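Local coordinates for 3-oxoacyl-[acyl-carrier-protein] reductase (Sinorhizobium meliloti, PDB 3U9L) that probably reduces 3-oxoacyl groups carried on acyl-carrier protein with NADPH, as a member of the short-chain dehydrogenase/reductase family, at residues R76-D79 / Q80-E84. Sequence-based numbering, arbitrary orientation.
Sequences RAID and QIIGE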
loop_
_atom_site.group_PDB
_atom_site.type_symbol
_atom_site.label_atom_id
_atom_site.label_comp_id
_atom_site.label_asym_id
_atom_site.label_seq_id
_atom_site.Cartn_x
_atom_site.Cartn_y
_atom_site.Cartn_z
ATOM N N ARG A 76 14.340 -6.754 -22.270
ATOM C CA ARG A 76 14.351 -6.913 -23.704
ATOM C C ARG A 76 13.565 -5.817 -24.373
ATOM O O ARG A 76 14.012 -5.242 -25.356
ATOM C CB ARG A 76 13.750 -8.282 -24.061
ATOM C CG ARG A 76 13.885 -8.631 -25.549
ATOM C CD ARG A 76 13.199 -9.977 -25.895
ATOM N NE ARG A 76 13.228 -10.240 -27.342
ATOM C CZ ARG A 76 12.333 -9.768 -28.215
ATOM N NH1 ARG A 76 11.320 -8.998 -27.793
ATOM N NH2 ARG A 76 12.454 -10.060 -29.510
ATOM N N ALA A 77 12.357 -5.561 -23.865
ATOM C CA ALA A 77 11.459 -4.593 -24.503
ATOM C C ALA A 77 12.022 -3.181 -24.392
ATOM O O ALA A 77 11.835 -2.374 -25.282
ATOM C CB ALA A 77 10.117 -4.647 -23.839
ATOM N N ILE A 78 12.654 -2.863 -23.261
ATOM C CA ILE A 78 13.255 -1.535 -23.080
ATOM C C ILE A 78 14.451 -1.390 -24.003
ATOM O O ILE A 78 14.629 -0.358 -24.630
ATOM C CB ILE A 78 13.712 -1.297 -21.619
ATOM C CG1 ILE A 78 12.498 -1.273 -20.688
ATOM C CG2 ILE A 78 14.598 0.000 -21.489
ATOM C CD1 ILE A 78 11.501 -0.267 -21.007
ATOM N N ASP A 79 15.306 -2.407 -24.056
ATOM C CA ASP A 79 16.378 -2.408 -25.067
ATOM C C ASP A 79 15.903 -2.228 -26.501
ATOM O O ASP A 79 16.578 -1.548 -27.288
ATOM C CB ASP A 79 17.168 -3.682 -24.964
ATOM C CG ASP A 79 17.927 -3.738 -23.699
ATOM O OD1 ASP A 79 18.264 -2.625 -23.184
ATOM O OD2 ASP A 79 18.193 -4.856 -23.216
ATOM N N GLN A 80 14.739 -2.808 -26.848
ATOM C CA GLN A 80 14.229 -2.571 -28.218
ATOM C C GLN A 80 13.900 -1.104 -28.532
ATOM O O GLN A 80 14.297 -0.569 -29.572
ATOM C CB GLN A 80 13.044 -3.481 -28.556
ATOM C CG GLN A 80 13.528 -4.874 -28.964
ATOM C CD GLN A 80 12.415 -5.921 -28.948
ATOM O OE1 GLN A 80 11.253 -5.617 -28.645
ATOM N NE2 GLN A 80 12.775 -7.176 -29.259
ATOM N N ILE A 81 13.171 -0.468 -27.623
ATOM C CA ILE A 81 12.816 0.929 -27.743
ATOM C C ILE A 81 14.059 1.816 -27.787
ATOM O O ILE A 81 14.185 2.681 -28.638
ATOM C CB ILE A 81 11.896 1.369 -26.573
ATOM C CG1 ILE A 81 10.546 0.623 -26.672
ATOM C CG2 ILE A 81 11.672 2.868 -26.623
ATOM C CD1 ILE A 81 9.565 0.927 -25.550
ATOM N N ILE A 82 14.982 1.604 -26.878
ATOM C CA ILE A 82 16.192 2.456 -26.832
ATOM C C ILE A 82 17.055 2.260 -28.106
ATOM O O ILE A 82 17.400 3.214 -28.772
ATOM C CB ILE A 82 16.979 2.185 -25.541
ATOM C CG1 ILE A 82 16.105 2.566 -24.321
ATOM C CG2 ILE A 82 18.380 2.894 -25.554
ATOM C CD1 ILE A 82 15.847 4.072 -24.168
ATOM N N GLY A 83 17.291 1.011 -28.498
ATOM C CA GLY A 83 17.951 0.735 -29.779
ATOM C C GLY A 83 17.280 1.362 -30.992
ATOM O O GLY A 83 17.928 1.744 -31.931
ATOM N N GLU A 84 15.960 1.476 -30.969
ATOM C CA GLU A 84 15.238 2.088 -32.079
ATOM C C GLU A 84 15.174 3.618 -32.004
ATOM O O GLU A 84 15.343 4.287 -33.020
ATOM C CB GLU A 84 13.817 1.556 -32.136
ATOM C CG GLU A 84 12.974 2.212 -33.184
ATOM C CD GLU A 84 13.281 1.675 -34.608
ATOM O OE1 GLU A 84 14.164 0.764 -34.766
ATOM O OE2 GLU A 84 12.605 2.156 -35.563
#
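Gln-80 reaches back along the helix to Arg-76, one turn earlier, and the pair illustrates how i to i+4 spacing brings side chains of successive turns together. As modelled, NE2 of Gln-80 lies over one face of the Arg-76 guanidinium, with the amide plane turned 80° from it, but it sits too close to CZ and the placing is doubtful. NE2 faces NH1 and NH2 of Arg-76, all three of them donors, an approach that cannot be a hydrogen bond. The hydrogen bond between the two residues is in the backbone, where Gln-80 N donates to Arg-76 O at 2.9 Å.

The same i to i+4 pattern continues through Asp-79, whose carbonyl O accepts from Gly-83 N at 2.9 Å, and through Ile-78 O, which receives Ile-82 N with an N-H...O angle of 170°. The link from Ile-81 N to Ala-77 O is longer and weak. On the apolar side, Ile-78 and Ile-82 run next to each other in the same direction. With CG2 of Ile-78 anti to its own N and CG1 of Ile-82 beside its own N, these two branches meet at 4.1 Å.

Helix 71-85 is thus amphipathic, as expected of a helix flanking the parallel sheet of a Rossmann fold: Arg-76 and Asp-79 are exposed, Ala-77, Ile-81 and the partly exposed Gln-80, at the border, rest on Leu-64 of strand 61-65, Ile-78 and Ile-81 touch Leu-9 of strand 7-10, and Ile-78 and Ile-82 pack against His-132 of helix 108-136.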